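Exotoxin A (Pseudomonas aeruginosa, PDB 1IKP) transfers ADP-ribose from NAD to host elongation factor 2, most likely after its separate binding and targeting domains have brought the toxin into the cell. Local coordinates at residues Q40-Y45 with C197-L202; G171-M176 with K223-L228. The protein carries 2 engineered substitutions. All coordinates share one frame; numbering follows the deposited sequence.

In the fold
Both contacts belong to the binding domain at the N-terminal end of the toxin, and their centres are about 7 Å apart. They meet in one sheet, where strand 40-49 pairs antiparallel with strand 164-176, which in turn pairs with strand 224-228. Contact 1 sets the loop 197-202 over the side chains of the first strand, and contact 2 joins the second strand to the third. Along the chain the segments alternate, in the order 40-45, 171-176, 197-202, 223-228, so the two contacts cross along the chain. Backbone hydrogen bonds, probably H44 to S173 and V42 to V175, link them directly. Distant parts of the receptor-binding sequence are thereby brought together in and over one sheet.

Contact 1. Residues Q40-Y45 with C197-L202; sequences QGVLHY and CLLDQL. Engineered in segment 197-202: Q201 (natural residue Pro).
V42 and H44 turn their side chains from strand 40-45 toward a loop that passes over it without pairing, the nearest CA atoms, those of H44 and L199, being 7.7 Å apart. The apolar half is light: V42 CG2 meets L198 CD1 at 4.2 Å, while V42 CG1 lies 4.4 Å from L199 CD2. That same L199 methyl reaches the H44 ring obliquely, 4.1 Å from ND1. The imidazole, with CG anti to the backbone N (chi1 178°), extends straight out from the strand to the loop. There the amide of Q201, an engineered residue, lies over one face of the ring with the two planes just 2° apart and OE1 3.2 Å from CE1. Such a loop closing over the sheet of a beta-sandwich fold, as expected for a domain of the concanavalin clan, fixes its shape here with a short 3-10 turn, and the C197-C214 disulfide ties its start. Polar coupling runs through two waters. One sits at the ring edge, in plane, 2.7 Å from H44 ND1, and also accepts from Q201 N. The other donates to H44 O at 2.7 Å and accepts from Q201 NE2 at 3.0 Å, lying on the amide side of the ring. N100 OD1 holds H44 NE2, so both ring nitrogens have partners that limit rotation of the imidazole.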
# COMPACT_ATOMS: atom_id res chain seq x y z
N GLN A 40 7.22 -6.93 -21.40
CA GLN A 40 7.37 -5.97 -20.32
C GLN A 40 8.65 -6.27 -19.59
O GLN A 40 9.07 -7.42 -19.48
CB GLN A 40 6.18 -6.02 -19.35
CG GLN A 40 5.87 -7.37 -18.77
CD GLN A 40 4.64 -7.35 -17.86
OE1 GLN A 40 3.89 -8.31 -17.81
NE2 GLN A 40 4.44 -6.25 -17.14
N GLY A 41 9.30 -5.22 -19.10
CA GLY A 41 10.54 -5.43 -18.39
C GLY A 41 10.87 -4.24 -17.53
O GLY A 41 10.14 -3.25 -17.52
N VAL A 42 11.98 -4.36 -16.81
CA VAL A 42 12.50 -3.31 -15.95
C VAL A 42 14.01 -3.16 -16.16
O VAL A 42 14.77 -4.14 -16.09
CB VAL A 42 12.28 -3.63 -14.46
CG1 VAL A 42 12.92 -2.54 -13.59
CG2 VAL A 42 10.79 -3.74 -14.15
N LEU A 43 14.44 -1.94 -16.46
CA LEU A 43 15.84 -1.60 -16.60
C LEU A 43 16.28 -1.15 -15.21
O LEU A 43 15.65 -0.27 -14.62
CB LEU A 43 16.04 -0.44 -17.57
CG LEU A 43 15.84 -0.81 -19.04
CD1 LEU A 43 15.66 0.44 -19.87
CD2 LEU A 43 17.06 -1.62 -19.51
N HIS A 44 17.34 -1.78 -14.68
CA HIS A 44 17.86 -1.41 -13.37
C HIS A 44 19.23 -0.76 -13.57
O HIS A 44 20.20 -1.43 -13.98
CB HIS A 44 17.98 -2.66 -12.50
CG HIS A 44 18.55 -2.41 -11.14
ND1 HIS A 44 18.75 -3.42 -10.22
CD2 HIS A 44 18.91 -1.26 -10.52
CE1 HIS A 44 19.22 -2.91 -9.09
NE2 HIS A 44 19.32 -1.60 -9.25
N TYR A 45 19.27 0.54 -13.33
CA TYR A 45 20.50 1.35 -13.43
C TYR A 45 21.11 1.47 -12.05
O TYR A 45 20.41 1.78 -11.09
CB TYR A 45 20.18 2.76 -13.93
CG TYR A 45 19.71 2.85 -15.36
CD1 TYR A 45 20.60 3.16 -16.39
CD2 TYR A 45 18.37 2.61 -15.69
CE1 TYR A 45 20.18 3.25 -17.72
CE2 TYR A 45 17.93 2.69 -17.02
CZ TYR A 45 18.83 3.01 -18.02
OH TYR A 45 18.43 3.09 -19.34
N CYS A 197 11.57 -8.16 -5.69
CA CYS A 197 11.58 -9.54 -6.16
C CYS A 197 11.90 -9.60 -7.65
O CYS A 197 12.24 -10.66 -8.17
CB CYS A 197 10.22 -10.19 -5.89
SG CYS A 197 9.78 -10.34 -4.14
N LEU A 198 11.77 -8.48 -8.36
CA LEU A 198 12.07 -8.46 -9.79
C LEU A 198 13.56 -8.20 -10.06
O LEU A 198 14.03 -8.37 -11.19
CB LEU A 198 11.28 -7.36 -10.48
CG LEU A 198 9.78 -7.28 -10.23
CD1 LEU A 198 9.20 -6.18 -11.09
CD2 LEU A 198 9.13 -8.60 -10.55
N LEU A 199 14.28 -7.81 -9.02
CA LEU A 199 15.68 -7.42 -9.16
C LEU A 199 16.66 -8.47 -8.67
O LEU A 199 16.81 -8.68 -7.47
CB LEU A 199 15.89 -6.09 -8.42
CG LEU A 199 14.82 -5.00 -8.71
CD1 LEU A 199 15.07 -3.80 -7.80
CD2 LEU A 199 14.86 -4.62 -10.17
N ASP A 200 17.33 -9.12 -9.61
CA ASP A 200 18.28 -10.16 -9.27
C ASP A 200 19.38 -9.64 -8.35
O ASP A 200 19.86 -10.37 -7.48
CB ASP A 200 18.90 -10.74 -10.55
CG ASP A 200 17.87 -11.43 -11.42
OD1 ASP A 200 16.88 -10.78 -11.82
OD2 ASP A 200 18.05 -12.64 -11.70
N GLN A 201 19.76 -8.39 -8.54
CA GLN A 201 20.81 -7.79 -7.72
C GLN A 201 20.43 -7.74 -6.25
O GLN A 201 21.29 -7.55 -5.39
CB GLN A 201 21.13 -6.39 -8.24
CG GLN A 201 21.80 -6.40 -9.61
CD GLN A 201 21.77 -5.04 -10.29
OE1 GLN A 201 22.13 -4.03 -9.70
NE2 GLN A 201 21.34 -5.03 -11.55
N LEU A 202 19.15 -7.93 -5.95
CA LEU A 202 18.67 -7.89 -4.57
C LEU A 202 17.97 -9.17 -4.11
O LEU A 202 17.11 -9.14 -3.22
CB LEU A 202 17.73 -6.70 -4.39
CG LEU A 202 18.38 -5.33 -4.56
CD1 LEU A 202 17.38 -4.25 -4.22
CD2 LEU A 202 19.60 -5.22 -3.67
O HOH W 1 22.21 -2.30 -12.32
O HOH W 2 18.70 -6.14 -10.55

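Contact 2. Residues G171-M176 with K223-L228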
# COMPACT_ATOMS: atom_id res chain seq x y z
N GLY A 171 26.59 0.25 -14.01
CA GLY A 171 26.05 -0.65 -15.01
C GLY A 171 24.54 -0.58 -15.11
O GLY A 171 23.87 0.13 -14.34
N VAL A 172 24.01 -1.33 -16.06
CA VAL A 172 22.57 -1.39 -16.29
C VAL A 172 22.20 -2.79 -16.72
O VAL A 172 22.89 -3.42 -17.54
CB VAL A 172 22.12 -0.32 -17.34
CG1 VAL A 172 22.84 -0.51 -18.67
CG2 VAL A 172 20.61 -0.39 -17.51
N SER A 173 21.11 -3.29 -16.15
CA SER A 173 20.61 -4.62 -16.46
C SER A 173 19.16 -4.51 -16.84
O SER A 173 18.53 -3.47 -16.62
CB SER A 173 20.75 -5.53 -15.24
OG SER A 173 19.97 -5.08 -14.14
N VAL A 174 18.64 -5.55 -17.46
CA VAL A 174 17.23 -5.57 -17.82
C VAL A 174 16.67 -6.91 -17.42
O VAL A 174 17.34 -7.94 -17.54
CB VAL A 174 16.99 -5.37 -19.32
CG1 VAL A 174 17.61 -6.52 -20.12
CG2 VAL A 174 15.48 -5.27 -19.60
N VAL A 175 15.46 -6.90 -16.91
CA VAL A 175 14.76 -8.12 -16.55
C VAL A 175 13.47 -8.12 -17.36
O VAL A 175 12.71 -7.14 -17.35
CB VAL A 175 14.47 -8.23 -15.04
CG1 VAL A 175 13.67 -7.05 -14.56
CG2 VAL A 175 13.71 -9.51 -14.76
N MET A 176 13.26 -9.19 -18.11
CA MET A 176 12.09 -9.31 -18.96
C MET A 176 11.17 -10.36 -18.38
O MET A 176 11.60 -11.44 -17.98
CB MET A 176 12.50 -9.72 -20.38
CG MET A 176 13.34 -8.72 -21.14
SD MET A 176 12.50 -7.14 -21.40
CE MET A 176 11.07 -7.70 -22.37
N LYS A 223 10.88 -14.67 -15.14
CA LYS A 223 11.67 -13.60 -15.74
C LYS A 223 13.07 -14.04 -16.19
O LYS A 223 13.61 -15.03 -15.70
CB LYS A 223 11.81 -12.45 -14.74
CG LYS A 223 12.51 -12.85 -13.45
CD LYS A 223 12.31 -11.79 -12.36
CE LYS A 223 12.65 -12.35 -10.99
NZ LYS A 223 14.06 -12.80 -10.86
N ILE A 224 13.61 -13.29 -17.14
CA ILE A 224 14.95 -13.52 -17.68
C ILE A 224 15.75 -12.24 -17.47
O ILE A 224 15.31 -11.15 -17.88
CB ILE A 224 14.91 -13.87 -19.17
CG1 ILE A 224 14.16 -15.19 -19.37
CG2 ILE A 224 16.34 -13.99 -19.71
CD1 ILE A 224 13.89 -15.54 -20.81
N TYR A 225 16.92 -12.39 -16.86
CA TYR A 225 17.82 -11.28 -16.51
C TYR A 225 19.07 -11.17 -17.39
O TYR A 225 19.69 -12.17 -17.71
CB TYR A 225 18.26 -11.48 -15.06
CG TYR A 225 19.32 -10.53 -14.58
CD1 TYR A 225 18.99 -9.26 -14.12
CD2 TYR A 225 20.67 -10.92 -14.57
CE1 TYR A 225 19.97 -8.40 -13.66
CE2 TYR A 225 21.66 -10.05 -14.11
CZ TYR A 225 21.30 -8.79 -13.65
OH TYR A 225 22.25 -7.92 -13.19
N ARG A 226 19.46 -9.96 -17.74
CA ARG A 226 20.66 -9.74 -18.55
C ARG A 226 21.33 -8.42 -18.24
O ARG A 226 20.66 -7.40 -18.09
CB ARG A 226 20.32 -9.72 -20.03
CG ARG A 226 19.87 -11.04 -20.61
CD ARG A 226 18.86 -10.78 -21.70
NE ARG A 226 19.33 -9.80 -22.67
CZ ARG A 226 18.52 -9.03 -23.39
NH1 ARG A 226 17.20 -9.12 -23.25
NH2 ARG A 226 19.02 -8.16 -24.26
N VAL A 227 22.66 -8.44 -18.16
CA VAL A 227 23.42 -7.21 -17.95
C VAL A 227 23.59 -6.62 -19.35
O VAL A 227 24.04 -7.30 -20.28
CB VAL A 227 24.83 -7.47 -17.36
CG1 VAL A 227 25.65 -6.17 -17.36
CG2 VAL A 227 24.72 -8.02 -15.95
N LEU A 228 23.21 -5.36 -19.52
CA LEU A 228 23.34 -4.71 -20.82
C LEU A 228 24.64 -3.92 -20.99
O LEU A 228 25.20 -3.83 -22.08
CB LEU A 228 22.13 -3.79 -21.07
CG LEU A 228 20.74 -4.45 -21.12
CD1 LEU A 228 19.68 -3.38 -21.31
CD2 LEU A 228 20.67 -5.47 -22.26
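S173 and V175 sit directly across from V227 and Y225 as non-hydrogen-bonded pairs, alternating with the hydrogen-bonded pairs V174 with R226 and M176 with I224. Five backbone bonds join the strands, running in opposite senses; the straightest is M176 N to I224 O, 2.8 Å long with 171° at the hydrogen. On the face carrying S173, V175 and Y225, the tyrosine has CG anti to its own backbone N (chi1 173°), which lays the ring back diagonally over S173 instead of over its direct partner V175. Its CE1 comes 3.4 Å from both S173 CB and S173 OG, with the hydroxyl group oblique to the ring. The Y225 hydroxyl has a weak hydrogen bond to the amide of Q201, from the loop 197-202. V175, next along, turns CG2 to the aliphatic part of K223, 3.5 Å from CB and 3.6 Å from CD, and the lysine chain then leads away from the strand. The other face is built around V174. Its CG1, placed between the backbone N and the carbonyl carbon (chi1 63°), lies over one face of the R226 guanidinium, 4.1 Å from NH1 and set toward the rim. Bends at chi2 and chi3 of R226 bring the flat group back above the valine. The same CG1 meets L228 CD2 at 3.9 Å, and V172 CG1 touches L228 CB at 4.1 Å. I224, R226 and V227 are exposed, whereas residues 172-175 are buried, a contrast characteristic of a short antiparallel strand added at the margin of the sheet of what is probably a beta-sandwich, as in the concanavalin clan.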